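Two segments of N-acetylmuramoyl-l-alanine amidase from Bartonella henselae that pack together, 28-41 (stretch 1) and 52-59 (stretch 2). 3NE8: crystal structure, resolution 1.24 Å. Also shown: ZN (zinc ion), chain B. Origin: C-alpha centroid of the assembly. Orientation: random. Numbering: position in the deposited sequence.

Stretch 1 28-41: EKDVTLAFARALRD
Stretch 2, residues 52-59: ALTRDSDI

Asp56 is the polar centre of the contact, its carboxylate shared by two arginines one helical turn apart. Arg40 NH1 donates to Asp56 OD1 at 2.8 Å, while Arg37 NE and Arg37 NH2 donate to Asp56 OD2 at 2.8 and 3.1 Å; both arginines form salt bridges and meet the acid with the edges of their guanidinium groups. A weak bond from Arg37 NH2 to Asp56 O (3.0 Å) adds a backbone anchor. Arg37 (chi1 m, chi2 and chi3 t) leaves the helix sideways and brings its end to the acid; Arg40 (t, t, p) starts toward stretch 2 and bends at chi3. Asp56 has chi1 t.

At the Lys29-Asp58 end of the register, the CA-to-CB bond of Lys29 points toward stretch 2, and the chain (p, t, t, t) reaches Asp58, its NZ making a salt bridge with OD2 of Asp58 at 3.0 Å and a weak bond to OD1 of Asp58 at 3.1 Å. Between these charged clusters lies Arg55 (p, t, t, chi4 96°), long enough to reach the helix backbone: Arg55 NH2 donates to Lys29 O at 2.9 Å and 159°. Lys29 O is also the acceptor of a weak helical bond, 3.5 Å from Leu33 N. Arg55 NH1 turns back to its own stretch, bonding Ser57 O at 3.0 Å and so bracing the loop. A water accepts from Arg55 NH1 at 2.8 Å and lies 3.2 Å from Lys29 O and 3.0 Å from Asp58 OD1.

Stretch 1 is helical throughout (phi/psi near -63/-41). Stretch 2 is strand at 52-53, then loop: Thr54 is helix-like (-63/-38), Arg55 extended (-139/142), Asp56 at -126/40, Ser57 extended (-167/176), Asp58 at -89/83. The chains run in opposite senses, with CA separations of 7.9 Å for Lys29-Asp58, 7.2 Å for Leu33-Asp56, 7.5 Å for Ala36-Leu53 and 7.9 Å for Arg40-Ala52.

Apolar packing lies beside the arginine-Asp56 cluster, where Leu53 meets Ala36, Leu33 and the aliphatic part of Arg40; Leu33 continues it as far as Arg55. Leu53 (chi1 -90°, chi2 p) points toward the helix; its CD2 lies 4.0 Å from Ala36 CB and 4.3 Å from Leu33 CD1, and its CD1 lies 4.1 Å from Arg40 CD. The short side chain of Ala36 lets Leu53 sit close to the helix. Leu33 (t, p), buried and pointing toward the loop, places CD1 3.8 Å from Arg55 O, a carbonyl buried without a polar partner, and CD2 3.9 Å from Arg55 NH1. The contact buries 506 Å², both sides summed. Glu28 faces sideways and binds zinc through OE2 at 2.2 Å.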

ATOM      1  N   GLU A  28     -18.518  26.393  -3.430  1.00  9.95           N
ATOM      2  CA  GLU A  28     -17.758  25.239  -2.992  1.00  9.26           C
ATOM      3  C   GLU A  28     -18.356  24.600  -1.736  1.00  9.54           C
ATOM      4  O   GLU A  28     -18.487  23.378  -1.675  1.00  9.40           O
ATOM      5  CB  GLU A  28     -16.299  25.627  -2.754  1.00  9.53           C
ATOM      6  CG  GLU A  28     -15.434  24.465  -2.327  1.00  9.66           C
ATOM      7  CD  GLU A  28     -14.005  24.863  -2.080  1.00 10.54           C
ATOM      8  OE1 GLU A  28     -13.688  26.073  -2.114  1.00 11.43           O
ATOM      9  OE2 GLU A  28     -13.198  23.945  -1.825  1.00  9.96           O
ATOM     10  N   LYS A  29     -18.748  25.405  -0.750  1.00  8.98           N
ATOM     11  CA  LYS A  29     -19.242  24.823   0.495  1.00  9.38           C
ATOM     12  C   LYS A  29     -20.477  23.960   0.273  1.00  8.98           C
ATOM     13  O   LYS A  29     -20.718  23.015   1.028  1.00  9.72           O
ATOM     14  CB  LYS A  29     -19.533  25.904   1.546  1.00  9.66           C
ATOM     15  CG  LYS A  29     -20.709  26.821   1.234  1.00 10.21           C
ATOM     16  CD  LYS A  29     -21.155  27.569   2.482  1.00 10.79           C
ATOM     17  CE  LYS A  29     -22.276  28.555   2.190  1.00 12.03           C
ATOM     18  NZ  LYS A  29     -22.783  29.159   3.464  1.00 11.98           N
ATOM     19  N   ASP A  30     -21.270  24.291  -0.740  1.00  9.45           N
ATOM     20  CA  ASP A  30     -22.457  23.493  -1.031  1.00  9.48           C
ATOM     21  C   ASP A  30     -22.130  22.242  -1.839  1.00  9.48           C
ATOM     22  O   ASP A  30     -22.696  21.176  -1.608  1.00 10.14           O
ATOM     23  CB  ASP A  30     -23.519  24.335  -1.742  1.00 11.48           C
ATOM     24  CG  ASP A  30     -24.037  25.486  -0.876  1.00 13.47           C
ATOM     25  OD1 ASP A  30     -24.157  25.315   0.352  1.00 15.27           O
ATOM     26  OD2 ASP A  30     -24.312  26.567  -1.435  1.00 18.21           O
ATOM     27  N   VAL A  31     -21.205  22.372  -2.781  1.00  9.38           N
ATOM     28  CA  VAL A  31     -20.756  21.238  -3.572  1.00  9.52           C
ATOM     29  C   VAL A  31     -20.086  20.191  -2.682  1.00  8.74           C
ATOM     30  O   VAL A  31     -20.310  18.989  -2.849  1.00  9.30           O
ATOM     31  CB  VAL A  31     -19.751  21.689  -4.670  1.00 10.51           C
ATOM     32  CG1 VAL A  31     -19.077  20.484  -5.338  1.00 14.65           C
ATOM     33  CG2 VAL A  31     -20.441  22.568  -5.699  1.00 15.61           C
ATOM     34  N   THR A  32     -19.240  20.634  -1.762  1.00  8.24           N
ATOM     35  CA  THR A  32     -18.508  19.662  -0.957  1.00  8.54           C
ATOM     36  C   THR A  32     -19.449  18.892  -0.013  1.00  7.97           C
ATOM     37  O   THR A  32     -19.260  17.695   0.194  1.00  8.63           O
ATOM     38  CB  THR A  32     -17.387  20.313  -0.140  1.00  8.00           C
ATOM     39  OG1 THR A  32     -17.971  21.239   0.792  1.00  8.83           O
ATOM     40  CG2 THR A  32     -16.370  21.016  -1.048  1.00 10.45           C
ATOM     41  N   LEU A  33     -20.445  19.577   0.564  1.00  7.79           N
ATOM     42  CA  LEU A  33     -21.428  18.915   1.421  1.00  8.87           C
ATOM     43  C   LEU A  33     -22.243  17.917   0.601  1.00  8.87           C
ATOM     44  O   LEU A  33     -22.464  16.784   1.042  1.00  9.34           O
ATOM     45  CB  LEU A  33     -22.322  19.943   2.120  1.00  9.38           C
ATOM     46  CG  LEU A  33     -23.383  19.402   3.082  1.00  8.81           C
ATOM     47  CD1 LEU A  33     -22.749  18.598   4.208  1.00 10.72           C
ATOM     48  CD2 LEU A  33     -24.208  20.544   3.650  1.00 11.14           C
ATOM     49  N   ALA A  34     -22.669  18.321  -0.597  1.00  8.58           N
ATOM     50  CA  ALA A  34     -23.454  17.425  -1.445  1.00  8.94           C
ATOM     51  C   ALA A  34     -22.620  16.205  -1.826  1.00  8.90           C
ATOM     52  O   ALA A  34     -23.107  15.074  -1.871  1.00  9.10           O
ATOM     53  CB  ALA A  34     -23.944  18.154  -2.698  1.00  9.87           C
ATOM     54  N   PHE A  35     -21.356  16.433  -2.158  1.00  7.88           N
ATOM     55  CA  PHE A  35     -20.485  15.323  -2.520  1.00  8.64           C
ATOM     56  C   PHE A  35     -20.265  14.388  -1.330  1.00  8.46           C
ATOM     57  O   PHE A  35     -20.295  13.162  -1.480  1.00  8.63           O
ATOM     58  CB  PHE A  35     -19.148  15.813  -3.074  1.00  8.80           C
ATOM     59  CG  PHE A  35     -18.324  14.701  -3.657  1.00  9.12           C
ATOM     60  CD1 PHE A  35     -18.486  14.335  -4.984  1.00 12.40           C
ATOM     61  CD2 PHE A  35     -17.449  13.979  -2.864  1.00  9.31           C
ATOM     62  CE1 PHE A  35     -17.754  13.290  -5.526  1.00 13.21           C
ATOM     63  CE2 PHE A  35     -16.716  12.924  -3.402  1.00 11.19           C
ATOM     64  CZ  PHE A  35     -16.875  12.588  -4.733  1.00 13.98           C
ATOM     65  N   ALA A  36     -20.011  14.956  -0.157  1.00  8.42           N
ATOM     66  CA  ALA A  36     -19.821  14.149   1.043  1.00  7.85           C
ATOM     67  C   ALA A  36     -21.047  13.289   1.313  1.00  8.69           C
ATOM     68  O   ALA A  36     -20.913  12.114   1.680  1.00  8.42           O
ATOM     69  CB  ALA A  36     -19.508  15.030   2.247  1.00  9.45           C
ATOM     70  N   ARG A  37     -22.234  13.869   1.155  1.00  8.47           N
ATOM     71  CA  ARG A  37     -23.467  13.117   1.364  1.00  8.52           C
ATOM     72  C   ARG A  37     -23.594  11.969   0.347  1.00  9.27           C
ATOM     73  O   ARG A  37     -24.044  10.870   0.687  1.00  9.97           O
ATOM     74  CB  ARG A  37     -24.665  14.069   1.330  1.00  9.15           C
ATOM     75  CG  ARG A  37     -24.714  14.965   2.554  1.00  8.07           C
ATOM     76  CD  ARG A  37     -25.689  16.103   2.401  1.00  9.37           C
ATOM     77  NE  ARG A  37     -25.932  16.761   3.686  1.00  9.12           N
ATOM     78  CZ  ARG A  37     -26.664  17.860   3.847  1.00  8.86           C
ATOM     79  NH1 ARG A  37     -27.170  18.488   2.789  1.00  9.81           N
ATOM     80  NH2 ARG A  37     -26.867  18.345   5.070  1.00  9.88           N
ATOM     81  N   ALA A  38     -23.197  12.222  -0.900  1.00  8.48           N
ATOM     82  CA  ALA A  38     -23.242  11.173  -1.918  1.00  9.55           C
ATOM     83  C   ALA A  38     -22.257  10.046  -1.602  1.00  9.89           C
ATOM     84  O   ALA A  38     -22.569   8.867  -1.775  1.00  9.77           O
ATOM     85  CB  ALA A  38     -22.953  11.760  -3.291  1.00 10.99           C
ATOM     86  N   LEU A  39     -21.061  10.414  -1.155  1.00  9.05           N
ATOM     87  CA  LEU A  39     -20.059   9.420  -0.791  1.00  8.16           C
ATOM     88  C   LEU A  39     -20.512   8.621   0.434  1.00  8.61           C
ATOM     89  O   LEU A  39     -20.357   7.398   0.485  1.00  9.04           O
ATOM     90  CB  LEU A  39     -18.700  10.093  -0.600  1.00  8.89           C
ATOM     91  CG  LEU A  39     -17.534   9.192  -0.184  1.00  8.45           C
ATOM     92  CD1 LEU A  39     -17.375   7.997  -1.120  1.00  9.23           C
ATOM     93  CD2 LEU A  39     -16.269  10.016  -0.153  1.00 10.02           C
ATOM     94  N   ARG A  40     -21.102   9.303   1.415  1.00  8.91           N
ATOM     95  CA  ARG A  40     -21.710   8.590   2.537  1.00  8.84           C
ATOM     96  C   ARG A  40     -22.737   7.566   2.052  1.00  9.67           C
ATOM     97  O   ARG A  40     -22.732   6.409   2.480  1.00 10.01           O
ATOM     98  CB  ARG A  40     -22.358   9.587   3.508  1.00  9.25           C
ATOM     99  CG  ARG A  40     -23.173   8.958   4.643  1.00 10.88           C
ATOM    100  CD  ARG A  40     -23.875  10.049   5.502  1.00 12.44           C
ATOM    101  NE  ARG A  40     -24.903  10.779   4.755  1.00 14.33           N
ATOM    102  CZ  ARG A  40     -25.503  11.901   5.171  1.00 15.11           C
ATOM    103  NH1 ARG A  40     -25.161  12.427   6.321  1.00 14.69           N
ATOM    104  NH2 ARG A  40     -26.429  12.505   4.427  1.00 17.70           N
ATOM    105  N   ASP A  41     -23.612   7.985   1.145  1.00  9.47           N
ATOM    106  CA  ASP A  41     -24.632   7.091   0.624  1.00  9.97           C
ATOM    107  C   ASP A  41     -24.011   5.878  -0.066  1.00 11.31           C
ATOM    108  O   ASP A  41     -24.453   4.755   0.134  1.00 12.06           O
ATOM    109  CB  ASP A  41     -25.540   7.833  -0.350  1.00 12.44           C
ATOM    110  CG  ASP A  41     -26.707   6.987  -0.827  1.00 28.56           C
ATOM    111  OD1 ASP A  41     -27.532   6.582   0.020  1.00 34.18           O
ATOM    112  OD2 ASP A  41     -26.801   6.728  -2.047  1.00 34.84           O
ATOM    113  N   ALA A  52     -18.927   9.005   9.272  1.00  9.20           N
ATOM    114  CA  ALA A  52     -19.381  10.229   9.914  1.00 10.37           C
ATOM    115  C   ALA A  52     -18.874  11.410   9.103  1.00  8.94           C
ATOM    116  O   ALA A  52     -17.851  11.312   8.420  1.00  9.40           O
ATOM    117  CB  ALA A  52     -18.885  10.317  11.348  1.00 12.93           C
ATOM    118  N   LEU A  53     -19.603  12.515   9.159  1.00  9.53           N
ATOM    119  CA  LEU A  53     -19.191  13.767   8.542  1.00  8.34           C
ATOM    120  C   LEU A  53     -18.754  14.764   9.623  1.00  8.92           C
ATOM    121  O   LEU A  53     -19.335  14.789  10.715  1.00 10.18           O
ATOM    122  CB  LEU A  53     -20.346  14.359   7.724  1.00  9.23           C
ATOM    123  CG  LEU A  53     -20.452  13.941   6.257  1.00 10.56           C
ATOM    124  CD1 LEU A  53     -20.560  12.423   6.083  1.00 10.37           C
ATOM    125  CD2 LEU A  53     -21.627  14.638   5.583  1.00 11.66           C
ATOM    126  N   THR A  54     -17.749  15.587   9.330  1.00  8.55           N
ATOM    127  CA  THR A  54     -17.369  16.643  10.266  1.00  8.34           C
ATOM    128  C   THR A  54     -18.512  17.649  10.467  1.00  9.06           C
ATOM    129  O   THR A  54     -18.678  18.185  11.556  1.00  9.31           O
ATOM    130  CB  THR A  54     -16.108  17.383   9.809  1.00  8.24           C
ATOM    131  OG1 THR A  54     -16.334  17.891   8.497  1.00  8.37           O
ATOM    132  CG2 THR A  54     -14.892  16.444   9.815  1.00  8.39           C
ATOM    133  N   ARG A  55     -19.232  17.947   9.388  1.00  8.85           N
ATOM    134  CA  ARG A  55     -20.457  18.741   9.429  1.00  9.21           C
ATOM    135  C   ARG A  55     -21.451  18.095   8.489  1.00  9.19           C
ATOM    136  O   ARG A  55     -21.080  17.596   7.419  1.00  9.46           O
ATOM    137  CB  ARG A  55     -20.214  20.190   9.000  1.00  9.93           C
ATOM    138  CG  ARG A  55     -19.833  20.359   7.524  1.00 10.28           C
ATOM    139  CD  ARG A  55     -19.533  21.810   7.189  1.00 11.07           C
ATOM    140  NE  ARG A  55     -19.100  22.027   5.806  1.00  9.94           N
ATOM    141  CZ  ARG A  55     -19.900  22.392   4.807  1.00  8.24           C
ATOM    142  NH1 ARG A  55     -21.203  22.551   5.016  1.00  9.79           N
ATOM    143  NH2 ARG A  55     -19.401  22.610   3.600  1.00  8.78           N
ATOM    144  N   ASP A  56     -22.715  18.093   8.904  1.00  9.88           N
ATOM    145  CA  ASP A  56     -23.813  17.660   8.044  1.00 11.48           C
ATOM    146  C   ASP A  56     -24.862  18.763   7.982  1.00 10.26           C
ATOM    147  O   ASP A  56     -26.074  18.515   7.997  1.00 12.02           O
ATOM    148  CB  ASP A  56     -24.410  16.337   8.518  1.00 11.18           C
ATOM    149  CG  ASP A  56     -25.204  15.631   7.434  1.00 10.38           C
ATOM    150  OD1 ASP A  56     -25.921  14.678   7.780  1.00 12.08           O
ATOM    151  OD2 ASP A  56     -25.127  16.036   6.254  1.00 11.41           O
ATOM    152  N   SER A  57     -24.366  19.988   7.910  1.00 11.08           N
ATOM    153  CA  SER A  57     -25.176  21.189   7.829  1.00 10.54           C
ATOM    154  C   SER A  57     -24.243  22.320   7.445  1.00 10.10           C
ATOM    155  O   SER A  57     -23.021  22.131   7.347  1.00 10.58           O
ATOM    156  CB  SER A  57     -25.827  21.492   9.174  1.00 13.20           C
ATOM    157  OG  SER A  57     -24.851  21.818  10.144  1.00 14.29           O
ATOM    158  N   ASP A  58     -24.818  23.499   7.243  1.00 11.45           N
ATOM    159  CA  ASP A  58     -24.068  24.657   6.793  1.00 11.35           C
ATOM    160  C   ASP A  58     -23.510  25.405   7.994  1.00 11.42           C
ATOM    161  O   ASP A  58     -24.114  26.372   8.469  1.00 16.52           O
ATOM    162  CB  ASP A  58     -24.974  25.573   5.969  1.00 14.99           C
ATOM    163  CG  ASP A  58     -24.221  26.718   5.350  1.00 15.33           C
ATOM    164  OD1 ASP A  58     -23.032  26.547   5.055  1.00 15.07           O
ATOM    165  OD2 ASP A  58     -24.827  27.791   5.160  1.00 22.29           O
ATOM    166  N   ILE A  59     -22.376  24.944   8.503  1.00 12.71           N
ATOM    167  CA  ILE A  59     -21.711  25.597   9.620  1.00 11.55           C
ATOM    168  C   ILE A  59     -20.229  25.742   9.307  1.00 10.57           C
ATOM    169  O   ILE A  59     -19.665  24.980   8.514  1.00 10.70           O
ATOM    170  CB  ILE A  59     -21.854  24.798  10.936  1.00 13.35           C
ATOM    171  CG1 ILE A  59     -21.372  23.356  10.754  1.00 14.31           C
ATOM    172  CG2 ILE A  59     -23.289  24.838  11.442  1.00 17.23           C
ATOM    173  CD1 ILE A  59     -21.200  22.586  12.052  1.00 20.41           C
TER
HETATM  174 ZN    ZN B   1     -11.408  24.311  -0.573  0.71  8.97          ZN
HETATM  175  O   HOH W   1     -22.717  24.169   3.293  1.00 14.68           O